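Local coordinates for protein multisubunit Na+/H+ antiporter, A subunit (Anoxybacillus flavithermus, PDB 6Z16) that forms the large A subunit of a membrane-embedded antiporter complex that probably exchanges sodium ions for protons across the bacterial cell membrane, at residues G132-G137 with A178-R183; L144-A149 with E167-S172. All coordinates share one frame; numbering follows the deposited sequence.

Contact 1. Residues G132-G137 with A178-R183; sequences GKEPLG and AYWFKR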
loop_
_atom_site.group_PDB
_atom_site.type_symbol
_atom_site.label_atom_id
_atom_site.label_comp_id
_atom_site.label_asym_id
_atom_site.label_seq_id
_atom_site.Cartn_x
_atom_site.Cartn_y
_atom_site.Cartn_z
ATOM N N GLY A 132 78.404 48.400 50.013
ATOM C CA GLY A 132 78.109 46.986 49.984
ATOM C C GLY A 132 77.221 46.494 51.102
ATOM O O GLY A 132 77.083 45.279 51.278
ATOM N N LYS A 133 76.616 47.398 51.870
ATOM C CA LYS A 133 75.740 47.021 52.965
ATOM C C LYS A 133 74.357 47.643 52.861
ATOM O O LYS A 133 73.482 47.296 53.660
ATOM C CB LYS A 133 76.353 47.416 54.322
ATOM C CG LYS A 133 77.431 46.477 54.874
ATOM C CD LYS A 133 78.794 46.728 54.244
ATOM C CE LYS A 133 79.873 45.870 54.862
ATOM N NZ LYS A 133 81.173 46.053 54.161
ATOM N N GLU A 134 74.137 48.540 51.903
ATOM C CA GLU A 134 72.907 49.300 51.782
ATOM C C GLU A 134 72.343 49.164 50.375
ATOM O O GLU A 134 73.101 49.194 49.399
ATOM C CB GLU A 134 73.155 50.786 52.079
ATOM C CG GLU A 134 73.589 51.114 53.498
ATOM C CD GLU A 134 72.476 50.966 54.504
ATOM O OE1 GLU A 134 71.304 51.163 54.126
ATOM O OE2 GLU A 134 72.774 50.677 55.681
ATOM N N PRO A 135 71.032 49.008 50.237
ATOM C CA PRO A 135 70.408 49.211 48.921
ATOM C C PRO A 135 70.309 50.685 48.564
ATOM O O PRO A 135 69.467 51.407 49.103
ATOM C CB PRO A 135 69.024 48.572 49.086
ATOM C CG PRO A 135 68.765 48.590 50.560
ATOM C CD PRO A 135 70.103 48.419 51.215
ATOM N N LEU A 136 71.153 51.144 47.645
ATOM C CA LEU A 136 71.279 52.574 47.388
ATOM C C LEU A 136 70.399 53.058 46.251
ATOM O O LEU A 136 69.962 54.217 46.268
ATOM C CB LEU A 136 72.733 52.919 47.073
ATOM C CG LEU A 136 73.719 52.668 48.204
ATOM C CD1 LEU A 136 75.124 52.900 47.708
ATOM C CD2 LEU A 136 73.408 53.567 49.373
ATOM N N GLY A 137 70.143 52.201 45.262
ATOM C CA GLY A 137 69.310 52.601 44.141
ATOM C C GLY A 137 67.884 52.890 44.558
ATOM O O GLY A 137 67.265 53.831 44.056
ATOM N N ALA A 178 60.294 54.319 55.759
ATOM C CA ALA A 178 60.424 52.886 56.012
ATOM C C ALA A 178 61.573 52.270 55.233
ATOM O O ALA A 178 61.432 51.166 54.702
ATOM C CB ALA A 178 59.126 52.167 55.683
ATOM N N TYR A 179 62.699 52.986 55.130
ATOM C CA TYR A 179 63.827 52.541 54.314
ATOM C C TYR A 179 64.423 51.239 54.828
ATOM O O TYR A 179 64.868 50.401 54.038
ATOM C CB TYR A 179 64.893 53.634 54.264
ATOM C CG TYR A 179 66.124 53.262 53.474
ATOM C CD1 TYR A 179 66.104 53.245 52.089
ATOM C CD2 TYR A 179 67.308 52.930 54.118
ATOM C CE1 TYR A 179 67.224 52.901 51.370
ATOM C CE2 TYR A 179 68.430 52.584 53.407
ATOM C CZ TYR A 179 68.382 52.574 52.035
ATOM O OH TYR A 179 69.500 52.233 51.321
ATOM N N TRP A 180 64.445 51.049 56.139
ATOM C CA TRP A 180 64.779 49.752 56.717
ATOM C C TRP A 180 63.461 49.056 57.026
ATOM O O TRP A 180 62.866 49.263 58.079
ATOM C CB TRP A 180 65.634 49.891 57.967
ATOM C CG TRP A 180 67.012 50.402 57.734
ATOM C CD1 TRP A 180 68.084 49.689 57.295
ATOM C CD2 TRP A 180 67.492 51.720 58.004
ATOM N NE1 TRP A 180 69.194 50.490 57.232
ATOM C CE2 TRP A 180 68.857 51.743 57.668
ATOM C CE3 TRP A 180 66.897 52.889 58.483
ATOM C CZ2 TRP A 180 69.636 52.884 57.796
ATOM C CZ3 TRP A 180 67.671 54.021 58.609
ATOM C CH2 TRP A 180 69.026 54.012 58.266
ATOM N N PHE A 181 63.001 48.224 56.098
ATOM C CA PHE A 181 61.713 47.569 56.273
ATOM C C PHE A 181 61.783 46.352 57.183
ATOM O O PHE A 181 60.736 45.876 57.623
ATOM C CB PHE A 181 61.114 47.194 54.910
ATOM C CG PHE A 181 61.988 46.300 54.067
ATOM C CD1 PHE A 181 62.888 46.842 53.166
ATOM C CD2 PHE A 181 61.885 44.920 54.150
ATOM C CE1 PHE A 181 63.686 46.029 52.393
ATOM C CE2 PHE A 181 62.682 44.108 53.381
ATOM C CZ PHE A 181 63.581 44.662 52.501
ATOM N N LYS A 182 62.973 45.859 57.504
ATOM C CA LYS A 182 63.107 44.706 58.385
ATOM C C LYS A 182 63.037 45.061 59.865
ATOM O O LYS A 182 63.318 44.197 60.701
ATOM C CB LYS A 182 64.419 43.964 58.114
ATOM C CG LYS A 182 64.497 43.288 56.760
ATOM C CD LYS A 182 65.655 42.303 56.692
ATOM C CE LYS A 182 66.989 43.002 56.599
ATOM N NZ LYS A 182 68.109 42.043 56.405
ATOM N N ARG A 183 62.687 46.295 60.220
ATOM C CA ARG A 183 62.554 46.691 61.615
ATOM C C ARG A 183 61.161 47.261 61.842
ATOM O O ARG A 183 60.589 47.900 60.955
ATOM C CB ARG A 183 63.654 47.689 62.023
ATOM C CG ARG A 183 63.640 49.002 61.277
ATOM C CD ARG A 183 64.811 49.899 61.659
ATOM N NE ARG A 183 66.099 49.347 61.243
ATOM C CZ ARG A 183 67.271 49.931 61.470
ATOM N NH1 ARG A 183 68.392 49.355 61.059
ATOM N NH2 ARG A 183 67.325 51.100 62.093
#
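Tyr-179 reaches from the loop after helix 159-177 to the start of helix 136-155, where its hydroxyl donates a hydrogen bond to Pro-135 O. The modelled distance of 2.4 Å from Tyr-179 OH to Pro-135 O is doubtfully short at this resolution. CG stands anti to the backbone N (chi1 178°), and the end of the side chain comes close to the other segment. There Glu-134 meets the ring edge: OE1 lies in the ring plane, 3.3 Å from Tyr-179 CE2, with carboxylate and ring only 18° from coplanar. Pro-135 CG sits near the hydroxyl, and Phe-139 packs edge-to-face with the tyrosine ring.

On this closer side Tyr-179 is buried, while Glu-134 and Pro-135 are partly exposed. Toward the partly exposed Trp-180 the contact thins out: its NE1 is 3.9 Å from Glu-134 OE2, near the indole plane but longer than a hydrogen bond. The indole instead lies between Tyr-179 CD2, over the centre of one face, and Arg-183 NH1, 3.7 Å above the opposite face and offset toward the rim. The chemistry implies a loop probably tied to a helix start through a tyrosine-to-carbonyl bond, beside a carboxylate whose charge would probably polarise the tyrosine and indole edges.

Contact 2. Residues L144-A149 with E167-S172; sequences LLFMGA and ELTSIS. With PTY (phosphatidylethanolamine), chain R.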
loop_
_atom_site.group_PDB
_atom_site.type_symbol
_atom_site.label_atom_id
_atom_site.label_comp_id
_atom_site.label_asym_id
_atom_site.label_seq_id
_atom_site.Cartn_x
_atom_site.Cartn_y
_atom_site.Cartn_z
ATOM N N LEU A 144 64.599 61.060 44.685
ATOM C CA LEU A 144 64.469 61.901 43.510
ATOM C C LEU A 144 63.020 62.008 43.054
ATOM O O LEU A 144 62.625 63.051 42.516
ATOM C CB LEU A 144 65.380 61.351 42.422
ATOM C CG LEU A 144 65.728 62.217 41.231
ATOM C CD1 LEU A 144 66.396 63.493 41.685
ATOM C CD2 LEU A 144 66.686 61.410 40.425
ATOM N N LEU A 145 62.211 60.967 43.305
ATOM C CA LEU A 145 60.759 61.092 43.178
ATOM C C LEU A 145 60.213 62.163 44.108
ATOM O O LEU A 145 59.364 62.967 43.707
ATOM C CB LEU A 145 60.072 59.764 43.484
ATOM C CG LEU A 145 60.129 58.625 42.480
ATOM C CD1 LEU A 145 59.529 57.389 43.098
ATOM C CD2 LEU A 145 59.371 59.025 41.246
ATOM N N PHE A 146 60.702 62.190 45.349
ATOM C CA PHE A 146 60.253 63.189 46.312
ATOM C C PHE A 146 60.652 64.599 45.894
ATOM O O PHE A 146 59.865 65.542 46.040
ATOM C CB PHE A 146 60.814 62.856 47.688
ATOM C CG PHE A 146 60.481 63.868 48.722
ATOM C CD1 PHE A 146 59.200 63.964 49.226
ATOM C CD2 PHE A 146 61.451 64.731 49.187
ATOM C CE1 PHE A 146 58.895 64.904 50.176
ATOM C CE2 PHE A 146 61.151 65.672 50.128
ATOM C CZ PHE A 146 59.872 65.759 50.628
ATOM N N MET A 147 61.863 64.756 45.358
ATOM C CA MET A 147 62.328 66.069 44.920
ATOM C C MET A 147 61.530 66.576 43.725
ATOM O O MET A 147 61.138 67.751 43.689
ATOM C CB MET A 147 63.812 66.003 44.584
ATOM C CG MET A 147 64.434 67.335 44.258
ATOM S SD MET A 147 66.163 67.147 43.810
ATOM C CE MET A 147 66.866 66.699 45.388
ATOM N N GLY A 148 61.264 65.701 42.750
ATOM C CA GLY A 148 60.440 66.099 41.621
ATOM C C GLY A 148 59.008 66.401 42.018
ATOM O O GLY A 148 58.396 67.340 41.496
ATOM N N ALA A 149 58.477 65.650 42.988
ATOM C CA ALA A 149 57.122 65.890 43.471
ATOM C C ALA A 149 57.014 67.219 44.202
ATOM O O ALA A 149 56.035 67.946 44.032
ATOM C CB ALA A 149 56.691 64.747 44.382
ATOM N N GLU A 167 50.169 64.273 46.407
ATOM C CA GLU A 167 50.049 62.848 46.685
ATOM C C GLU A 167 51.348 62.107 46.410
ATOM O O GLU A 167 51.694 61.162 47.135
ATOM C CB GLU A 167 48.912 62.275 45.855
ATOM C CG GLU A 167 47.582 62.754 46.323
ATOM C CD GLU A 167 47.226 62.155 47.648
ATOM O OE1 GLU A 167 47.589 60.984 47.839
ATOM O OE2 GLU A 167 46.612 62.836 48.493
ATOM N N LEU A 168 52.074 62.515 45.364
ATOM C CA LEU A 168 53.367 61.896 45.084
ATOM C C LEU A 168 54.373 62.192 46.188
ATOM O O LEU A 168 55.185 61.324 46.539
ATOM C CB LEU A 168 53.893 62.367 43.733
ATOM C CG LEU A 168 53.109 61.870 42.525
ATOM C CD1 LEU A 168 53.663 62.485 41.267
ATOM C CD2 LEU A 168 53.163 60.359 42.455
ATOM N N THR A 169 54.317 63.407 46.747
ATOM C CA THR A 169 55.109 63.756 47.924
ATOM C C THR A 169 54.811 62.831 49.096
ATOM O O THR A 169 55.731 62.306 49.739
ATOM C CB THR A 169 54.832 65.209 48.306
ATOM O OG1 THR A 169 55.407 66.081 47.331
ATOM C CG2 THR A 169 55.352 65.532 49.679
ATOM N N SER A 170 53.522 62.600 49.362
ATOM C CA SER A 170 53.131 61.746 50.482
ATOM C C SER A 170 53.596 60.304 50.294
ATOM O O SER A 170 54.105 59.684 51.236
ATOM C CB SER A 170 51.621 61.794 50.669
ATOM O OG SER A 170 51.235 60.966 51.744
ATOM N N ILE A 171 53.478 59.769 49.075
ATOM C CA ILE A 171 53.856 58.373 48.838
ATOM C C ILE A 171 55.373 58.199 48.883
ATOM O O ILE A 171 55.883 57.230 49.466
ATOM C CB ILE A 171 53.259 57.881 47.506
ATOM C CG1 ILE A 171 51.739 57.931 47.561
ATOM C CG2 ILE A 171 53.679 56.457 47.211
ATOM C CD1 ILE A 171 51.092 57.776 46.221
ATOM N N SER A 172 56.121 59.140 48.293
ATOM C CA SER A 172 57.579 59.056 48.315
ATOM C C SER A 172 58.132 59.221 49.726
ATOM O O SER A 172 59.109 58.558 50.097
ATOM C CB SER A 172 58.165 60.101 47.374
ATOM O OG SER A 172 57.782 61.398 47.779
HETATM C C1 PTY R . 67.880 48.197 36.219
HETATM C C2 PTY R . 69.487 46.075 43.035
HETATM C C3 PTY R . 68.334 46.580 42.137
HETATM O O4 PTY R . 68.459 47.345 35.203
HETATM C C5 PTY R . 67.071 46.033 37.216
HETATM C C6 PTY R . 66.808 47.501 37.018
HETATM O O7 PTY R . 65.512 47.713 36.371
HETATM C C8 PTY R . 64.649 48.515 37.012
HETATM O O10 PTY R . 64.854 48.972 38.102
HETATM C C11 PTY R . 63.414 48.759 36.190
HETATM C C12 PTY R . 62.957 50.216 36.138
HETATM C C13 PTY R . 62.203 50.668 37.382
HETATM C C14 PTY R . 61.844 52.145 37.403
HETATM C C15 PTY R . 61.410 52.634 38.775
HETATM C C16 PTY R . 61.236 54.141 38.900
HETATM C C17 PTY R . 59.892 54.673 38.433
HETATM C C18 PTY R . 59.747 56.173 38.620
HETATM C C19 PTY R . 58.474 56.761 38.036
HETATM C C20 PTY R . 58.605 58.238 37.716
HETATM C C21 PTY R . 57.411 58.845 37.009
HETATM C C22 PTY R . 56.274 59.256 37.927
HETATM C C23 PTY R . 55.161 59.979 37.190
HETATM C C24 PTY R . 54.109 60.597 38.087
HETATM C C25 PTY R . 53.036 61.340 37.312
HETATM C C26 PTY R . 53.581 62.420 36.390
HETATM C C27 PTY R . 52.607 62.836 35.301
HETATM C C28 PTY R . 52.206 61.701 34.378
HETATM C C29 PTY R . 51.237 62.122 33.296
HETATM C C30 PTY R . 67.889 47.335 33.995
HETATM C C31 PTY R . 68.792 46.713 32.969
HETATM O O30 PTY R . 66.797 47.780 33.762
HETATM C C32 PTY R . 70.154 47.394 32.879
HETATM C C33 PTY R . 70.963 46.990 31.655
HETATM C C34 PTY R . 70.465 47.624 30.372
HETATM P P1 PTY R . 67.200 45.688 39.883
HETATM O O11 PTY R . 68.423 45.835 40.896
HETATM O O12 PTY R . 66.721 44.242 39.975
HETATM O O13 PTY R . 66.163 46.705 40.140
HETATM O O14 PTY R . 67.856 45.871 38.418
HETATM N N1 PTY R . 69.114 46.223 44.445
#
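Phe-146 lies against Thr-169 and Ser-172 in a transmembrane helical hairpin, where helices 136-155 and 159-177 run antiparallel, their local axes 8.4 Å apart and 157° from parallel. Ser-172 OG comes to the edge of the phenyl ring, 3.3 Å from Phe-146 CD1, and Thr-169 CG2 approaches the next ring atom, CE1, obliquely. A turn further along, Ala-149 CB points at the partner helix and packs on Leu-168 CB (3.7 Å) and beside Thr-169 OG1 (3.5 Å).

Behind this first shell, both hydroxyls are tied to their own helix. Thr-169 OG1 bonds to Phe-165 O, while Ser-172 OG, held between the backbone N and the carbonyl carbon (chi1 60°), has Leu-168 O and Thr-169 O both within hydrogen-bonding range. The phenyl ring also touches Leu-272 and Thr-276 of helix 266-276, so an alanine at Phe-146 would probably open a gap between the hairpin and that helix and leave Thr-169 CG2 without its aromatic neighbour.

On another flank the hairpin meets phosphatidylethanolamine, and Leu-168 also packs on Pro-385 of a neighbouring subunit. Two leucines, one from each helix, touch the same acyl chain: Leu-145 CD2 lies 3.7 Å from lipid C20, and Leu-168 CD1 lies 3.7 Å from C24.

How the contacts relate
Both contacts use helix 136-155; contact 2 pairs it with helix 159-177, contact 1 with the loop that follows that helix. Contact 2 sits at mid-helix, with every touching residue buried, whereas contact 1, its centre about 18 Å from that of contact 2, is partly buried and lies where the first helix starts and the second has ended. Their chemistry follows: the deeper pair packs small, aliphatic and aromatic side chains, with hydroxyls turned to carbonyls of their own helix and an acyl chain alongside, while the outer pair brings together a carboxylate, aromatic rings and a backbone carbonyl. Their nearest atoms stay about 7 Å apart, so the helices connect the two sites.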